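Local coordinates for SusD homolog (Bacteroides thetaiotaomicron VPI-5482, PDB 3IHV), which probably binds glycans at the outer membrane, as expected of a member of the SusD family, at residues 42-47 and 281-286; 237-242 and 256-261; 249-254 and 376-381; 295-300 and 383-388; 369-374 and 390-395. All coordinates share one frame; numbering follows the deposited sequence.

Contact 1 opens at 42-47, near the N terminus, and closes a long loop at 281-286. The short loop of contact 2, from 237-242 to 256-261, lies wholly within it. Contact 3 starts at 249-254, between the segments of contact 2, and ends at 376-381, so it crosses contacts 1 and 2. Contact 4 begins at 295-300, after contact 1 has closed, and ends at 383-388, crossing contact 3. Contact 5 joins 369-374 to 390-395 and crosses contacts 3 and 4. Together they tie helices 40-44 and 242-250, the sheet of strands 259-263 and 392-396, and the loops leading to strands 302-304 and 392-396.

Contact 1: residues 42-47 and 281-286; sequences SILFNL and GKWNGV
Ile43, in the last turn of helix 40-44, and Asn284, in the type I beta turn from Lys282 to Gly285, bring the backbones nearest, with Ile43 CA 7.1 Å from Asn284 CA. No hydrogen bond passes between the segments, and apolar side-chain contacts join them. Ile43 divides its branches between two partners. Its CG2 lies 3.4 Å from Trp283 CE3, a close approach that is oblique to the indole ring. Its other branch is stretched out (chi2 167°), which carries CD1 to the amide of Asn284, 3.5 Å from Asn284 CG. Two leucines meet the same six-membered ring of Trp283 at its outer atoms. Leu44 CD1 is 3.8 Å from Trp283 CH2, again obliquely. Leu47 CD1 touches Trp283 CZ3 at the ring edge, near its plane. The amide of Asn284 is held from within its own loop. Gly281 N donates to Asn284 OD1 at 2.8 Å, with the donor in the carbonyl plane. That bond limits the turning of the group on which Ile43 rests. All five touching residues are buried. Around them, Ile43, Leu47, Trp283 and Asn284 all pack on Val302 of strand 302-304, while the ring of Trp283 also meets Tyr39. The contact thus joins helix 40-44, near the N terminus, to a loop beside the two-stranded sheet of 52-54 and 302-304.

Contact 2: residues 237-242 and 256-261; sequences GLLKDY and PTESLI
Glu258 lies across the loop 237-242, with its carboxylate end against Leu238 and Leu239. It directly precedes strand 259-263, which pairs with strand 392-396 in a two-stranded antiparallel sheet. That sheet holds a classic beta bulge, where Leu260 and Ile261 both face Leu395. CG of Glu258 is anti to the backbone N (chi1 -174°), and the chain is extended beyond it, which carries the carboxylate out to the two leucines. OE1 accepts from Leu239 N at 2.9 Å, on the anti side of the carboxylate and 28° out of its plane. OE2 meets Leu238 CD2 at 3.6 Å. The carboxylate has charged partners too: Arg429 NH1 forms a salt bridge with OE1, and Arg396 NH1 with OE2. Arg429 NH1 also bonds Leu239 O, so it joins the side chain and the loop. An alanine in place of Glu258 would probably leave Leu239 N and both arginines without their carboxylate mate and open a gap beside Leu238. Thr257 packs beside Glu258. Its CB is 3.9 Å from Leu239 CD2, and its CG2 rests on the carbonyl of Gly237. Its hydroxyl turns to Asp255 OD1 instead. Where the loops draw together, Gly237 O lies 3.2 Å from Glu258 CB. The backbones are joined there by a nearly straight bond from Gly237 N to Thr257 O, 3.0 Å long.

Contact 3: residues 249-254 and 376-381; sequences TCNGTW and YVTTNS
Asn251, Cys250 and Tyr376 carry most of this contact, where the chain leaving helix 242-250 meets the chain leaving helix 373-376. The amide of Asn251 uses both its ends on the backbone of the second segment, ND2 as donor and OD1 as acceptor. Its ND2 donates to Tyr376 O at 2.8 Å. The bond is almost straight (177°), and the acceptor lies in the amide plane of Asn251. Its OD1 accepts from Thr378 N at 3.1 Å, on a lone pair in the carbonyl plane. The hydroxyl of Thr378 gives OD1 a second, longer bond at 3.3 Å, from above that plane. With both ends of the amide engaged, its rotation is fixed. ND2 also bonds Lys247 O, which ties the amide back to the helix before it, 242-250. A leucine in place of Asn251 would probably leave Tyr376 O and Thr378 N without these partners and the 376-381 loop less firmly held. Cys250 supplies the apolar half. Its CB packs against Tyr376 CB at 3.7 Å and sits near Val377 CG2. That same methyl approaches Cys250 O at 3.4 Å. SG is anti to the carbonyl carbon (chi1 -70°) and makes a sulfur-aromatic contact with the Tyr376 ring, approached obliquely. Trp246 and Lys247 of helix 242-250 also touch Tyr376. A water adds a further bond to the amide: it donates to Asn251 OD1 at 2.6 Å and is bonded to Thr379 OG1 at 2.7 Å.

Contact 4: residues 295-300 and 383-388; sequences RGSCAA and INNDKS
Two surface loops, one leading to strand 302-304 and the other to strand 392-396, meet at Gly296 and Asn385, beside an Asx turn formed by Asn384. The single direct hydrogen bond runs from Ser297 N to Asn385 OD1, 2.8 Å long. The donor lies above the carbonyl plane of that amide, 45° out of it. Two CA-H...O contacts flank it: Gly296 CA points to Asn384 O at 3.5 Å, and Asn385 CA to Ser297 O. Gly296 fits because a CB there would clash with Asn384 O. Ile383 CG2 packs on the backbone of Arg295 and Gly296, 3.6 Å from Gly296 N. Asn385 O is gripped by two waters. Both donate to it; one is also bonded to Ser297 OG, and the other accepts from Ala299 N. Asn384 shapes its own loop, as its OD1 accepts from Asp386 N and Lys387 N, which come from opposite faces of its plane. Lys282 NZ adds a charged link by bonding both Ser297 O and Asn384 O. Arg295 NE bonds Thr289 O, and its NH1 bonds Gln374 OE1 of helix 373-376. Arg295 NH2 reaches Thr331 O, just past strand 325-330.

Contact 5: residues 369-374 and 390-395; sequences AKWDIQ and VNWYFL. With NA (sodium ion), chain F.
Trp371 and Trp392 meet through their six-membered rings, with Trp392 CZ3 over one face of the Trp371 indole, offset toward its rim. Trp371 CZ2 is 3.6 Å from Trp392 CZ3. The pair is oblique, with the ring planes at 33°. Lys370 CB sits over the centre of the opposite face, so the indole is held between two side chains. At the pyrrole end Trp371 CD1 packs on Val390 CG1 at 3.6 Å, the side chains crossing at about a right angle. CG1 of Val390 is anti to the backbone N (chi1 177°), which sets it against that ring atom. The other methyl, Val390 CG2, takes Ile373 CG1 at 3.8 Å.

One water joins the indole to the strand. It accepts from Trp371 NE1 at 2.9 Å, donates to Asn391 O at 2.8 Å and accepts from Tyr393 N at 3.1 Å. Three bonds therefore fix it in place. Further out, Asp372 caps helix 373-376 through Lys375 N, and its OD2 is bonded by Tyr328 and Tyr330. Thr249 of helix 242-250 pairs by its backbone with Asn391.

Asn391 binds a sodium ion through OD1 at 2.5 Å, while its ND2 donates to one of the three waters on the ion. Beside the strand pair 259-263 and 392-396, Phe265 O and Asn389 O complete this sodium site, made of three protein oxygens and three waters.

Contact 1: residues 42-47 and 281-286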
# COMPACT_ATOMS: atom_id res chain seq x y z
N SER A 42 4.86 -3.48 0.25
CA SER A 42 4.88 -2.05 -0.02
C SER A 42 5.31 -1.78 -1.45
O SER A 42 4.61 -1.07 -2.21
CB SER A 42 5.81 -1.35 0.94
OG SER A 42 7.09 -2.00 0.97
N ILE A 43 6.41 -2.41 -1.85
CA ILE A 43 7.02 -2.06 -3.13
C ILE A 43 7.02 -3.15 -4.19
O ILE A 43 6.44 -2.97 -5.25
CB ILE A 43 8.51 -1.61 -2.89
CG1 ILE A 43 8.58 -0.38 -1.98
CG2 ILE A 43 9.26 -1.38 -4.23
CD1 ILE A 43 10.01 -0.09 -1.46
N LEU A 44 7.61 -4.28 -3.86
CA LEU A 44 7.97 -5.28 -4.87
C LEU A 44 6.80 -5.93 -5.57
O LEU A 44 6.88 -6.15 -6.77
CB LEU A 44 8.88 -6.38 -4.28
CG LEU A 44 9.57 -7.35 -5.23
CD1 LEU A 44 10.52 -6.63 -6.24
CD2 LEU A 44 10.30 -8.45 -4.41
N PHE A 45 5.74 -6.22 -4.84
CA PHE A 45 4.61 -6.94 -5.43
C PHE A 45 3.60 -6.03 -6.10
O PHE A 45 2.56 -6.52 -6.56
CB PHE A 45 3.86 -7.75 -4.36
CG PHE A 45 4.67 -8.83 -3.66
CD1 PHE A 45 5.94 -9.24 -4.10
CD2 PHE A 45 4.08 -9.56 -2.64
CE1 PHE A 45 6.61 -10.27 -3.44
CE2 PHE A 45 4.76 -10.59 -2.02
CZ PHE A 45 6.03 -10.92 -2.43
N ASN A 46 3.89 -4.73 -6.19
CA ASN A 46 2.94 -3.75 -6.70
C ASN A 46 3.39 -3.10 -7.99
O ASN A 46 2.84 -2.08 -8.38
CB ASN A 46 2.77 -2.69 -5.62
CG ASN A 46 2.19 -3.27 -4.34
OD1 ASN A 46 1.33 -4.12 -4.41
ND2 ASN A 46 2.65 -2.80 -3.17
N LEU A 47 4.40 -3.67 -8.62
CA LEU A 47 4.93 -3.12 -9.85
C LEU A 47 4.32 -3.74 -11.09
O LEU A 47 3.65 -4.79 -11.04
CB LEU A 47 6.44 -3.28 -9.85
CG LEU A 47 7.17 -2.43 -8.83
CD1 LEU A 47 8.59 -2.98 -8.65
CD2 LEU A 47 7.19 -0.95 -9.23
N GLY A 281 12.03 4.76 0.31
CA GLY A 281 12.98 5.81 -0.05
C GLY A 281 14.34 5.25 -0.51
O GLY A 281 15.24 6.01 -0.89
N LYS A 282 14.50 3.92 -0.48
CA LYS A 282 15.74 3.29 -0.91
C LYS A 282 15.48 2.58 -2.22
O LYS A 282 15.83 3.09 -3.28
CB LYS A 282 16.26 2.33 0.19
CG LYS A 282 16.38 3.01 1.59
CD LYS A 282 17.27 4.23 1.59
CE LYS A 282 18.73 3.89 1.49
NZ LYS A 282 19.81 4.99 1.69
N TRP A 283 14.78 1.45 -2.17
CA TRP A 283 14.49 0.69 -3.36
C TRP A 283 13.51 1.45 -4.28
O TRP A 283 13.56 1.33 -5.51
CB TRP A 283 13.90 -0.66 -2.96
CG TRP A 283 14.23 -1.79 -3.88
CD1 TRP A 283 15.28 -2.64 -3.76
CD2 TRP A 283 13.49 -2.23 -5.04
NE1 TRP A 283 15.26 -3.58 -4.75
CE2 TRP A 283 14.16 -3.36 -5.54
CE3 TRP A 283 12.34 -1.79 -5.68
CZ2 TRP A 283 13.72 -4.04 -6.68
CZ3 TRP A 283 11.91 -2.46 -6.79
CH2 TRP A 283 12.59 -3.59 -7.27
N ASN A 284 12.64 2.25 -3.67
CA ASN A 284 11.70 3.06 -4.44
C ASN A 284 11.98 4.54 -4.26
O ASN A 284 11.09 5.38 -4.37
CB ASN A 284 10.26 2.73 -4.06
CG ASN A 284 9.92 3.18 -2.66
OD1 ASN A 284 10.83 3.43 -1.82
ND2 ASN A 284 8.64 3.27 -2.37
N GLY A 285 13.23 4.86 -3.96
CA GLY A 285 13.60 6.24 -3.76
C GLY A 285 13.96 6.98 -5.04
O GLY A 285 13.72 6.50 -6.16
N VAL A 286 14.59 8.13 -4.85
CA VAL A 286 15.18 8.89 -5.93
C VAL A 286 16.58 8.34 -6.06
O VAL A 286 17.23 8.11 -5.03
CB VAL A 286 15.20 10.40 -5.61
CG1 VAL A 286 16.04 11.15 -6.64
CG2 VAL A 286 13.76 10.93 -5.58

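Contact 2: residues 237-242 and 256-261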
# COMPACT_ATOMS: atom_id res chain seq x y z
N GLY A 237 -9.41 14.42 7.77
CA GLY A 237 -9.37 15.35 6.64
C GLY A 237 -8.13 15.19 5.82
O GLY A 237 -7.33 14.27 6.03
N LEU A 238 -7.97 16.11 4.86
CA LEU A 238 -6.80 16.18 4.02
C LEU A 238 -5.85 17.23 4.55
O LEU A 238 -6.28 18.36 4.96
CB LEU A 238 -7.19 16.54 2.57
CG LEU A 238 -8.16 15.58 1.88
CD1 LEU A 238 -8.64 16.10 0.50
CD2 LEU A 238 -7.51 14.19 1.79
N LEU A 239 -4.57 16.90 4.55
CA LEU A 239 -3.57 17.88 4.90
C LEU A 239 -3.68 18.98 3.86
O LEU A 239 -3.92 18.71 2.66
CB LEU A 239 -2.15 17.31 4.92
CG LEU A 239 -1.88 16.18 5.91
CD1 LEU A 239 -0.38 15.88 6.00
CD2 LEU A 239 -2.45 16.53 7.31
N LYS A 240 -3.50 20.21 4.32
CA LYS A 240 -3.61 21.37 3.42
C LYS A 240 -2.64 21.24 2.23
O LYS A 240 -3.05 21.42 1.08
CB LYS A 240 -3.35 22.68 4.18
CG LYS A 240 -3.38 23.91 3.29
CD LYS A 240 -3.15 25.21 4.11
CE LYS A 240 -2.95 26.38 3.18
NZ LYS A 240 -2.91 27.71 3.88
N ASP A 241 -1.38 20.92 2.55
CA ASP A 241 -0.33 20.81 1.56
C ASP A 241 0.05 19.36 1.25
O ASP A 241 0.48 18.62 2.11
CB ASP A 241 0.90 21.54 2.05
CG ASP A 241 0.65 23.01 2.24
OD1 ASP A 241 0.02 23.63 1.36
OD2 ASP A 241 1.11 23.54 3.27
N TYR A 242 -0.11 18.97 -0.01
CA TYR A 242 0.23 17.60 -0.43
C TYR A 242 1.64 17.23 -0.04
O TYR A 242 1.88 16.09 0.37
CB TYR A 242 0.08 17.46 -1.93
CG TYR A 242 0.09 16.06 -2.43
CD1 TYR A 242 -1.01 15.21 -2.24
CD2 TYR A 242 1.15 15.58 -3.18
CE1 TYR A 242 -1.01 13.92 -2.75
CE2 TYR A 242 1.14 14.33 -3.69
CZ TYR A 242 0.07 13.49 -3.48
OH TYR A 242 0.14 12.22 -4.00
N PRO A 256 -2.63 12.32 12.77
CA PRO A 256 -3.78 11.46 12.49
C PRO A 256 -4.83 12.06 11.55
O PRO A 256 -5.79 11.38 11.21
CB PRO A 256 -4.41 11.29 13.89
CG PRO A 256 -4.19 12.59 14.53
CD PRO A 256 -2.78 13.01 14.07
N THR A 257 -4.67 13.30 11.14
CA THR A 257 -5.64 13.94 10.26
C THR A 257 -5.99 13.12 9.02
O THR A 257 -7.14 12.76 8.81
CB THR A 257 -5.17 15.35 9.85
OG1 THR A 257 -4.98 16.15 11.02
CG2 THR A 257 -6.20 16.02 8.95
N GLU A 258 -4.97 12.86 8.21
CA GLU A 258 -5.10 12.10 6.96
C GLU A 258 -4.55 10.69 7.02
O GLU A 258 -5.06 9.78 6.39
CB GLU A 258 -4.42 12.89 5.82
CG GLU A 258 -4.62 12.25 4.46
CD GLU A 258 -4.26 13.11 3.27
OE1 GLU A 258 -3.89 14.31 3.43
OE2 GLU A 258 -4.38 12.53 2.16
N SER A 259 -3.45 10.51 7.74
CA SER A 259 -2.84 9.21 7.83
C SER A 259 -3.68 8.27 8.70
O SER A 259 -3.77 8.44 9.90
CB SER A 259 -1.45 9.35 8.47
OG SER A 259 -0.83 8.08 8.42
N LEU A 260 -4.24 7.25 8.08
CA LEU A 260 -5.08 6.28 8.80
C LEU A 260 -4.27 5.02 9.19
O LEU A 260 -4.18 4.68 10.37
CB LEU A 260 -6.29 5.96 7.94
CG LEU A 260 -7.20 7.17 7.64
CD1 LEU A 260 -8.36 6.69 6.74
CD2 LEU A 260 -7.75 7.88 8.89
N ILE A 261 -3.62 4.38 8.21
CA ILE A 261 -2.81 3.20 8.42
C ILE A 261 -1.43 3.52 7.85
O ILE A 261 -1.26 3.63 6.65
CB ILE A 261 -3.39 1.92 7.77
CG1 ILE A 261 -4.81 1.69 8.29
CG2 ILE A 261 -2.44 0.71 8.08
CD1 ILE A 261 -5.56 0.51 7.60

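Contact 3: residues 249-254 and 376-381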
# COMPACT_ATOMS: atom_id res chain seq x y z
N THR A 249 5.95 11.63 6.47
CA THR A 249 6.26 10.20 6.43
C THR A 249 7.78 9.92 6.39
O THR A 249 8.23 8.90 6.89
CB THR A 249 5.49 9.50 5.29
OG1 THR A 249 5.28 8.12 5.64
CG2 THR A 249 6.24 9.64 3.96
N CYS A 250 8.56 10.86 5.84
CA CYS A 250 10.02 10.72 5.78
C CYS A 250 10.69 11.16 7.07
O CYS A 250 11.88 10.93 7.23
CB CYS A 250 10.61 11.56 4.63
SG CYS A 250 10.20 10.91 3.00
N ASN A 251 9.95 11.83 7.97
CA ASN A 251 10.52 12.27 9.23
C ASN A 251 9.88 11.72 10.48
O ASN A 251 10.04 12.32 11.56
CB ASN A 251 10.53 13.77 9.26
CG ASN A 251 11.57 14.31 8.35
OD1 ASN A 251 12.77 14.24 8.66
ND2 ASN A 251 11.15 14.82 7.21
N GLY A 252 9.16 10.61 10.36
CA GLY A 252 8.57 9.97 11.52
C GLY A 252 7.58 10.84 12.26
O GLY A 252 7.53 10.79 13.48
N THR A 253 6.87 11.66 11.52
CA THR A 253 5.89 12.59 12.09
C THR A 253 4.50 12.03 11.90
O THR A 253 4.00 11.90 10.77
CB THR A 253 5.96 13.94 11.44
OG1 THR A 253 7.26 14.47 11.67
CG2 THR A 253 4.94 14.93 12.07
N TRP A 254 3.90 11.64 13.03
CA TRP A 254 2.54 11.14 13.02
C TRP A 254 1.56 12.31 13.11
O TRP A 254 1.64 13.10 14.02
CB TRP A 254 2.29 10.24 14.23
CG TRP A 254 0.87 9.86 14.42
CD1 TRP A 254 0.05 10.30 15.44
CD2 TRP A 254 0.07 8.98 13.62
NE1 TRP A 254 -1.21 9.76 15.29
CE2 TRP A 254 -1.23 8.96 14.19
CE3 TRP A 254 0.31 8.21 12.48
CZ2 TRP A 254 -2.26 8.18 13.66
CZ3 TRP A 254 -0.73 7.45 11.96
CH2 TRP A 254 -1.99 7.45 12.55
N TYR A 376 13.73 15.40 1.83
CA TYR A 376 12.89 15.49 3.02
C TYR A 376 13.48 15.26 4.41
O TYR A 376 13.01 15.85 5.37
CB TYR A 376 11.67 14.59 2.85
CG TYR A 376 10.72 15.03 1.75
CD1 TYR A 376 10.12 16.29 1.80
CD2 TYR A 376 10.36 14.19 0.74
CE1 TYR A 376 9.24 16.69 0.82
CE2 TYR A 376 9.47 14.58 -0.24
CZ TYR A 376 8.91 15.83 -0.20
OH TYR A 376 8.04 16.23 -1.17
N VAL A 377 14.48 14.39 4.54
CA VAL A 377 14.94 14.00 5.87
C VAL A 377 15.78 15.09 6.50
O VAL A 377 16.79 15.49 5.95
CB VAL A 377 15.63 12.64 5.83
CG1 VAL A 377 16.16 12.26 7.21
CG2 VAL A 377 14.64 11.62 5.39
N THR A 378 15.31 15.61 7.64
CA THR A 378 15.98 16.74 8.30
C THR A 378 17.05 16.32 9.30
O THR A 378 17.82 17.17 9.80
CB THR A 378 14.95 17.60 9.05
OG1 THR A 378 14.30 16.79 10.04
CG2 THR A 378 13.91 18.15 8.10
N THR A 379 17.08 15.03 9.64
CA THR A 379 17.99 14.55 10.66
C THR A 379 18.97 13.48 10.21
O THR A 379 18.73 12.76 9.25
CB THR A 379 17.22 14.02 11.82
OG1 THR A 379 16.39 12.93 11.37
CG2 THR A 379 16.35 15.14 12.39
N ASN A 380 20.09 13.42 10.93
CA ASN A 380 21.12 12.43 10.68
C ASN A 380 20.86 11.17 11.49
O ASN A 380 20.47 11.25 12.65
CB ASN A 380 22.49 12.97 11.06
CG ASN A 380 22.95 14.05 10.14
OD1 ASN A 380 23.43 15.08 10.59
ND2 ASN A 380 22.80 13.83 8.83
N SER A 381 21.05 10.03 10.85
CA SER A 381 20.86 8.76 11.52
C SER A 381 21.87 7.79 10.93
O SER A 381 23.00 8.19 10.58
CB SER A 381 19.42 8.28 11.36
OG SER A 381 19.21 7.13 12.19
O HOH W 1 13.86 12.85 10.52

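Contact 4: residues 295-300 and 383-388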
# COMPACT_ATOMS: atom_id res chain seq x y z
N ARG A 295 26.23 10.02 3.29
CA ARG A 295 24.97 9.56 2.73
C ARG A 295 25.08 8.16 2.22
O ARG A 295 26.10 7.80 1.65
CB ARG A 295 24.66 10.47 1.55
CG ARG A 295 23.34 10.33 0.92
CD ARG A 295 23.12 11.46 -0.09
NE ARG A 295 23.83 11.28 -1.36
CZ ARG A 295 23.85 12.20 -2.34
NH1 ARG A 295 23.26 13.37 -2.17
NH2 ARG A 295 24.49 11.97 -3.48
N GLY A 296 24.01 7.39 2.41
CA GLY A 296 23.96 6.07 1.83
C GLY A 296 23.36 6.24 0.44
O GLY A 296 22.71 7.23 0.17
N SER A 297 23.62 5.28 -0.44
CA SER A 297 23.00 5.32 -1.77
C SER A 297 21.54 4.87 -1.72
O SER A 297 21.10 4.29 -0.72
CB SER A 297 23.82 4.46 -2.74
OG SER A 297 23.88 3.13 -2.27
N CYS A 298 20.78 5.19 -2.78
CA CYS A 298 19.40 4.70 -2.94
C CYS A 298 19.34 4.05 -4.31
O CYS A 298 19.62 4.73 -5.29
CB CYS A 298 18.35 5.80 -2.87
SG CYS A 298 18.33 6.66 -1.27
N ALA A 299 18.98 2.77 -4.36
CA ALA A 299 18.99 1.98 -5.62
C ALA A 299 17.95 2.51 -6.61
O ALA A 299 18.19 2.54 -7.83
CB ALA A 299 18.77 0.46 -5.32
N ALA A 300 16.79 2.89 -6.09
CA ALA A 300 15.76 3.54 -6.92
C ALA A 300 15.37 2.72 -8.14
O ALA A 300 15.48 3.18 -9.27
CB ALA A 300 16.23 4.97 -7.34
N ILE A 383 23.80 5.48 8.21
CA ILE A 383 24.09 5.56 6.79
C ILE A 383 23.99 4.13 6.33
O ILE A 383 24.68 3.26 6.88
CB ILE A 383 25.52 6.08 6.56
CG1 ILE A 383 25.61 7.52 7.06
CG2 ILE A 383 25.95 5.92 5.07
CD1 ILE A 383 26.98 8.15 6.84
N ASN A 384 23.12 3.87 5.37
CA ASN A 384 22.96 2.52 4.87
C ASN A 384 22.51 2.62 3.42
O ASN A 384 21.82 3.55 3.04
CB ASN A 384 21.99 1.68 5.72
CG ASN A 384 21.97 0.23 5.31
OD1 ASN A 384 21.17 -0.15 4.45
ND2 ASN A 384 22.92 -0.58 5.83
N ASN A 385 22.94 1.69 2.59
CA ASN A 385 22.59 1.78 1.17
C ASN A 385 21.27 1.10 0.80
O ASN A 385 20.82 1.19 -0.35
CB ASN A 385 23.72 1.18 0.32
CG ASN A 385 25.03 2.00 0.41
OD1 ASN A 385 25.03 3.17 0.79
ND2 ASN A 385 26.15 1.36 0.05
N ASP A 386 20.69 0.40 1.76
CA ASP A 386 19.49 -0.39 1.51
C ASP A 386 18.28 -0.09 2.38
O ASP A 386 17.16 -0.33 1.95
CB ASP A 386 19.83 -1.86 1.72
CG ASP A 386 20.89 -2.34 0.76
OD1 ASP A 386 20.63 -2.32 -0.46
OD2 ASP A 386 21.98 -2.68 1.22
N LYS A 387 18.51 0.40 3.60
CA LYS A 387 17.43 0.56 4.56
C LYS A 387 17.31 2.00 5.03
O LYS A 387 18.27 2.77 4.95
CB LYS A 387 17.63 -0.35 5.78
CG LYS A 387 17.85 -1.85 5.55
CD LYS A 387 16.76 -2.48 4.73
CE LYS A 387 16.66 -4.00 4.97
NZ LYS A 387 17.98 -4.68 5.14
N SER A 388 16.17 2.32 5.63
CA SER A 388 15.91 3.67 6.09
C SER A 388 14.90 3.66 7.23
O SER A 388 14.32 2.64 7.54
CB SER A 388 15.31 4.51 4.95
OG SER A 388 13.95 4.14 4.71
O HOH W 2 21.84 1.63 -2.87
O HOH W 3 18.57 1.22 -1.93

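Contact 5: residues 369-374 and 390-395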
# COMPACT_ATOMS: atom_id res chain seq x y z
N ALA A 369 9.07 10.49 -6.44
CA ALA A 369 9.74 11.54 -5.66
C ALA A 369 9.15 11.65 -4.26
O ALA A 369 9.62 12.43 -3.44
CB ALA A 369 9.62 12.88 -6.37
N LYS A 370 8.12 10.86 -3.96
CA LYS A 370 7.45 10.91 -2.65
C LYS A 370 8.37 10.57 -1.49
O LYS A 370 8.17 11.06 -0.38
CB LYS A 370 6.27 9.96 -2.65
CG LYS A 370 5.17 10.43 -3.57
CD LYS A 370 3.97 9.51 -3.61
CE LYS A 370 2.79 10.20 -4.31
NZ LYS A 370 1.51 9.40 -4.47
N TRP A 371 9.34 9.69 -1.74
CA TRP A 371 10.27 9.24 -0.71
C TRP A 371 11.72 9.68 -1.00
O TRP A 371 12.67 8.94 -0.78
CB TRP A 371 10.10 7.73 -0.42
CG TRP A 371 8.65 7.43 -0.16
CD1 TRP A 371 7.97 7.62 1.01
CD2 TRP A 371 7.67 6.99 -1.13
NE1 TRP A 371 6.63 7.32 0.84
CE2 TRP A 371 6.43 6.90 -0.45
CE3 TRP A 371 7.73 6.58 -2.47
CZ2 TRP A 371 5.25 6.49 -1.08
CZ3 TRP A 371 6.56 6.18 -3.10
CH2 TRP A 371 5.33 6.11 -2.39
N ASP A 372 11.84 10.93 -1.45
CA ASP A 372 13.12 11.56 -1.67
C ASP A 372 13.79 11.93 -0.32
O ASP A 372 13.51 12.98 0.29
CB ASP A 372 12.92 12.79 -2.54
CG ASP A 372 14.22 13.45 -2.88
OD1 ASP A 372 15.23 13.26 -2.14
OD2 ASP A 372 14.21 14.21 -3.86
N ILE A 373 14.64 11.03 0.14
CA ILE A 373 15.34 11.20 1.41
C ILE A 373 16.20 12.50 1.45
O ILE A 373 16.15 13.23 2.43
CB ILE A 373 16.18 9.94 1.76
CG1 ILE A 373 15.25 8.77 2.06
CG2 ILE A 373 17.11 10.22 2.93
CD1 ILE A 373 15.97 7.43 2.32
N GLN A 374 16.97 12.76 0.39
CA GLN A 374 17.82 13.93 0.34
C GLN A 374 16.98 15.20 0.48
O GLN A 374 17.36 16.12 1.18
CB GLN A 374 18.57 13.95 -0.97
CG GLN A 374 19.41 15.17 -1.24
CD GLN A 374 20.63 15.27 -0.35
OE1 GLN A 374 21.23 14.26 0.07
NE2 GLN A 374 21.07 16.50 -0.14
N VAL A 390 12.27 5.70 6.79
CA VAL A 390 11.12 6.26 6.10
C VAL A 390 9.87 5.38 6.30
O VAL A 390 9.93 4.16 6.19
CB VAL A 390 11.38 6.48 4.59
CG1 VAL A 390 10.12 7.00 3.86
CG2 VAL A 390 12.58 7.44 4.39
N ASN A 391 8.74 6.02 6.59
CA ASN A 391 7.50 5.28 6.85
C ASN A 391 6.71 4.92 5.61
O ASN A 391 7.08 5.33 4.51
CB ASN A 391 6.65 6.04 7.86
CG ASN A 391 7.32 6.17 9.19
OD1 ASN A 391 8.30 5.48 9.48
ND2 ASN A 391 6.82 7.11 10.03
N TRP A 392 5.66 4.13 5.80
CA TRP A 392 4.83 3.64 4.68
C TRP A 392 3.34 3.87 4.86
O TRP A 392 2.70 3.28 5.75
CB TRP A 392 5.08 2.14 4.41
CG TRP A 392 4.37 1.72 3.17
CD1 TRP A 392 3.28 0.91 3.07
CD2 TRP A 392 4.71 2.10 1.84
NE1 TRP A 392 2.89 0.79 1.76
CE2 TRP A 392 3.74 1.51 0.97
CE3 TRP A 392 5.67 2.95 1.30
CZ2 TRP A 392 3.77 1.69 -0.40
CZ3 TRP A 392 5.72 3.12 -0.06
CH2 TRP A 392 4.77 2.50 -0.91
N TYR A 393 2.76 4.71 4.02
CA TYR A 393 1.32 4.91 4.04
C TYR A 393 0.61 3.73 3.36
O TYR A 393 0.71 3.54 2.13
CB TYR A 393 0.86 6.15 3.30
CG TYR A 393 1.23 7.49 3.92
CD1 TYR A 393 0.70 7.88 5.16
CD2 TYR A 393 2.04 8.37 3.23
CE1 TYR A 393 1.00 9.11 5.70
CE2 TYR A 393 2.36 9.63 3.77
CZ TYR A 393 1.82 9.99 5.00
OH TYR A 393 2.12 11.22 5.52
N PHE A 394 -0.11 2.94 4.14
CA PHE A 394 -0.95 1.90 3.57
C PHE A 394 -2.36 2.46 3.22
O PHE A 394 -3.00 2.03 2.24
CB PHE A 394 -1.05 0.71 4.55
CG PHE A 394 -1.94 -0.42 4.06
CD1 PHE A 394 -1.53 -1.24 3.03
CD2 PHE A 394 -3.12 -0.70 4.71
CE1 PHE A 394 -2.33 -2.30 2.59
CE2 PHE A 394 -3.94 -1.75 4.29
CZ PHE A 394 -3.53 -2.56 3.23
N LEU A 395 -2.88 3.37 4.06
CA LEU A 395 -4.20 3.96 3.84
C LEU A 395 -4.26 5.40 4.34
O LEU A 395 -3.99 5.68 5.54
CB LEU A 395 -5.30 3.16 4.57
CG LEU A 395 -6.74 3.56 4.19
CD1 LEU A 395 -6.99 3.31 2.71
CD2 LEU A 395 -7.76 2.84 5.09
NA NA F . 10.22 6.46 10.68
O HOH W 4 5.02 6.64 3.16
O HOH W 5 8.54 6.68 12.37
O HOH W 6 9.94 8.64 8.91
O HOH W 7 11.65 7.98 11.71